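Local structure of fumarate reductase iron-sulfur subunit (Mycolicibacterium smegmatis, 7D6V) at residues V10-D15 with V97-L101. The protein carries three iron-sulfur clusters and, as the iron-sulfur subunit of succinate dehydrogenase Sdh1, probably relays electrons from succinate oxidation toward the quinone. Residues are numbered along the deposited sequence; the frame is centred on the assembly and turned at random.
Sequences VWRGDD and VMRDL
In the 2Fe-2S domain, a beta-grasp fold of the plant-type ferredoxin family, the end of strand 4-14 is crossed by the short strand 97-99 and the turn after it, and Asp100 of that turn meets Arg12 and Gly13. The strand axes run nearly perpendicular, 101° apart, so side chains join them rather than a ladder of backbone bonds. Asp100 OD1 accepts twice: from Arg12 NE at 3.1 Å, almost straight and from above the carboxylate plane, and from Gly13 N at 3.2 Å through its anti lone pair. The guanidinium and carboxylate planes are almost perpendicular (89°), so the salt bridge rests mainly on NE, and Arg12 NH1 to Asp100 OD2 is weak. Bends at chi2 and chi3 fold the Arg12 chain back so that NE reaches the acid. Asp100 OD2 accepts a hydrogen bond from Ala49 N, while Arg12 NH2 is hydrogen-bonded to Tyr23 OH. The six-membered edge of the Trp11 indole lies with CE3 against Asp100 O, near the ring plane, and CZ3 lies 3.8 Å from Val97 CG2. Its NE1 donates to Gln20 O of the membrane anchor subunit, whose Ala19 packs on both Trp11 and Val97. Gly13 O receives a CA-H...O contact from Arg99 CA (3.4 Å), and the positive phi of Gly13 suits a residue without CB. Arg12 makes the hydrogen-bonded bridge to Asp100; Arg99 adds charge only, its NE a long 3.7 Å from Asp100 OD2, which sits over the guanidinium face. Together the two arginines would be expected to favour the ionised acid.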
ATOM      1  N   VAL B  10     -11.559 -17.301 -16.766  1.00 14.70           N
ATOM      2  CA  VAL B  10     -10.195 -16.789 -16.653  1.00 14.70           C
ATOM      3  C   VAL B  10      -9.467 -16.846 -17.992  1.00 14.70           C
ATOM      4  O   VAL B  10      -9.586 -17.819 -18.748  1.00 14.70           O
ATOM      5  CB  VAL B  10      -9.437 -17.589 -15.579  1.00 14.70           C
ATOM      6  CG1 VAL B  10      -7.983 -17.160 -15.496  1.00 14.70           C
ATOM      7  CG2 VAL B  10     -10.119 -17.447 -14.233  1.00 14.70           C
ATOM      8  N   TRP B  11      -8.689 -15.800 -18.281  1.00 14.26           N
ATOM      9  CA  TRP B  11      -7.905 -15.720 -19.511  1.00 14.26           C
ATOM     10  C   TRP B  11      -6.601 -16.505 -19.378  1.00 14.26           C
ATOM     11  O   TRP B  11      -5.858 -16.329 -18.408  1.00 14.26           O
ATOM     12  CB  TRP B  11      -7.600 -14.260 -19.848  1.00 14.26           C
ATOM     13  CG  TRP B  11      -6.939 -14.055 -21.184  1.00 14.26           C
ATOM     14  CD1 TRP B  11      -7.559 -13.840 -22.376  1.00 14.26           C
ATOM     15  CD2 TRP B  11      -5.532 -14.047 -21.461  1.00 14.26           C
ATOM     16  NE1 TRP B  11      -6.632 -13.700 -23.376  1.00 14.26           N
ATOM     17  CE2 TRP B  11      -5.379 -13.826 -22.840  1.00 14.26           C
ATOM     18  CE3 TRP B  11      -4.388 -14.211 -20.676  1.00 14.26           C
ATOM     19  CZ2 TRP B  11      -4.132 -13.759 -23.450  1.00 14.26           C
ATOM     20  CZ3 TRP B  11      -3.154 -14.147 -21.283  1.00 14.26           C
ATOM     21  CH2 TRP B  11      -3.034 -13.925 -22.656  1.00 14.26           C
ATOM     22  N   ARG B  12      -6.320 -17.363 -20.357  1.00 14.46           N
ATOM     23  CA  ARG B  12      -5.103 -18.165 -20.390  1.00 14.46           C
ATOM     24  C   ARG B  12      -4.328 -17.888 -21.671  1.00 14.46           C
ATOM     25  O   ARG B  12      -4.921 -17.729 -22.739  1.00 14.46           O
ATOM     26  CB  ARG B  12      -5.410 -19.668 -20.304  1.00 14.46           C
ATOM     27  CG  ARG B  12      -6.343 -20.081 -19.190  1.00 14.46           C
ATOM     28  CD  ARG B  12      -5.725 -19.899 -17.819  1.00 14.46           C
ATOM     29  NE  ARG B  12      -4.367 -20.424 -17.733  1.00 14.46           N
ATOM     30  CZ  ARG B  12      -4.059 -21.655 -17.337  1.00 14.46           C
ATOM     31  NH1 ARG B  12      -2.794 -22.039 -17.286  1.00 14.46           N
ATOM     32  NH2 ARG B  12      -5.016 -22.505 -17.001  1.00 14.46           N
ATOM     33  N   GLY B  13      -3.011 -17.839 -21.565  1.00 15.20           N
ATOM     34  CA  GLY B  13      -2.165 -17.665 -22.726  1.00 15.20           C
ATOM     35  C   GLY B  13      -0.888 -16.940 -22.360  1.00 15.20           C
ATOM     36  O   GLY B  13      -0.551 -16.787 -21.191  1.00 15.20           O
ATOM     37  N   ASP B  14      -0.181 -16.500 -23.394  1.00 17.74           N
ATOM     38  CA  ASP B  14       1.057 -15.741 -23.237  1.00 17.74           C
ATOM     39  C   ASP B  14       1.099 -14.684 -24.336  1.00 17.74           C
ATOM     40  O   ASP B  14       0.089 -14.381 -24.978  1.00 17.74           O
ATOM     41  CB  ASP B  14       2.287 -16.665 -23.237  1.00 17.74           C
ATOM     42  CG  ASP B  14       2.352 -17.568 -24.456  1.00 17.74           C
ATOM     43  OD1 ASP B  14       2.731 -18.745 -24.296  1.00 17.74           O
ATOM     44  OD2 ASP B  14       2.035 -17.111 -25.570  1.00 17.74           O
ATOM     45  N   ASP B  15       2.281 -14.104 -24.553  1.00 20.02           N
ATOM     46  CA  ASP B  15       2.448 -13.024 -25.518  1.00 20.02           C
ATOM     47  C   ASP B  15       2.216 -13.456 -26.961  1.00 20.02           C
ATOM     48  O   ASP B  15       2.097 -12.587 -27.830  1.00 20.02           O
ATOM     49  CB  ASP B  15       3.845 -12.420 -25.388  1.00 20.02           C
ATOM     50  CG  ASP B  15       4.946 -13.452 -25.540  1.00 20.02           C
ATOM     51  OD1 ASP B  15       6.130 -13.056 -25.571  1.00 20.02           O
ATOM     52  OD2 ASP B  15       4.632 -14.657 -25.623  1.00 20.02           O
ATOM     53  N   VAL B  97       1.805  -8.758 -21.775  1.00 15.04           N
ATOM     54  CA  VAL B  97       1.404  -9.921 -20.996  1.00 15.04           C
ATOM     55  C   VAL B  97       2.584 -10.877 -20.877  1.00 15.04           C
ATOM     56  O   VAL B  97       3.230 -11.214 -21.875  1.00 15.04           O
ATOM     57  CB  VAL B  97       0.180 -10.608 -21.630  1.00 15.04           C
ATOM     58  CG1 VAL B  97       0.430 -10.941 -23.091  1.00 15.04           C
ATOM     59  CG2 VAL B  97      -0.191 -11.855 -20.861  1.00 15.04           C
ATOM     60  N   MET B  98       2.893 -11.282 -19.645  1.00 15.66           N
ATOM     61  CA  MET B  98       3.878 -12.339 -19.438  1.00 15.66           C
ATOM     62  C   MET B  98       3.236 -13.707 -19.615  1.00 15.66           C
ATOM     63  O   MET B  98       3.616 -14.478 -20.502  1.00 15.66           O
ATOM     64  CB  MET B  98       4.500 -12.220 -18.045  1.00 15.66           C
ATOM     65  CG  MET B  98       5.617 -11.208 -17.929  1.00 15.66           C
ATOM     66  SD  MET B  98       6.128 -10.984 -16.218  1.00 15.66           S
ATOM     67  CE  MET B  98       7.545  -9.914 -16.423  1.00 15.66           C
ATOM     68  N   ARG B  99       2.251 -14.014 -18.782  1.00 15.48           N
ATOM     69  CA  ARG B  99       1.474 -15.235 -18.905  1.00 15.48           C
ATOM     70  C   ARG B  99       0.067 -14.921 -18.408  1.00 15.48           C
ATOM     71  O   ARG B  99      -0.340 -13.756 -18.390  1.00 15.48           O
ATOM     72  CB  ARG B  99       2.166 -16.392 -18.168  1.00 15.48           C
ATOM     73  CG  ARG B  99       1.923 -17.735 -18.818  1.00 15.48           C
ATOM     74  CD  ARG B  99       2.295 -18.875 -17.912  1.00 15.48           C
ATOM     75  NE  ARG B  99       1.740 -20.132 -18.392  1.00 15.48           N
ATOM     76  CZ  ARG B  99       1.535 -21.195 -17.626  1.00 15.48           C
ATOM     77  NH1 ARG B  99       1.848 -21.153 -16.340  1.00 15.48           N
ATOM     78  NH2 ARG B  99       1.019 -22.297 -18.147  1.00 15.48           N
ATOM     79  N   ASP B 100      -0.663 -15.952 -17.979  1.00 14.59           N
ATOM     80  CA  ASP B 100      -2.117 -15.898 -17.845  1.00 14.59           C
ATOM     81  C   ASP B 100      -2.644 -14.608 -17.219  1.00 14.59           C
ATOM     82  O   ASP B 100      -3.374 -13.851 -17.863  1.00 14.59           O
ATOM     83  CB  ASP B 100      -2.581 -17.109 -17.033  1.00 14.59           C
ATOM     84  CG  ASP B 100      -1.901 -18.388 -17.460  1.00 14.59           C
ATOM     85  OD1 ASP B 100      -1.967 -18.728 -18.658  1.00 14.59           O
ATOM     86  OD2 ASP B 100      -1.291 -19.054 -16.603  1.00 14.59           O
ATOM     87  N   LEU B 101      -2.275 -14.323 -15.973  1.00 13.85           N
ATOM     88  CA  LEU B 101      -2.752 -13.119 -15.302  1.00 13.85           C
ATOM     89  C   LEU B 101      -1.624 -12.167 -14.935  1.00 13.85           C
ATOM     90  O   LEU B 101      -1.855 -11.203 -14.201  1.00 13.85           O
ATOM     91  CB  LEU B 101      -3.553 -13.478 -14.050  1.00 13.85           C
ATOM     92  CG  LEU B 101      -4.858 -14.250 -14.249  1.00 13.85           C
ATOM     93  CD1 LEU B 101      -5.543 -14.474 -12.917  1.00 13.85           C
ATOM     94  CD2 LEU B 101      -5.777 -13.530 -15.214  1.00 13.85           C
TER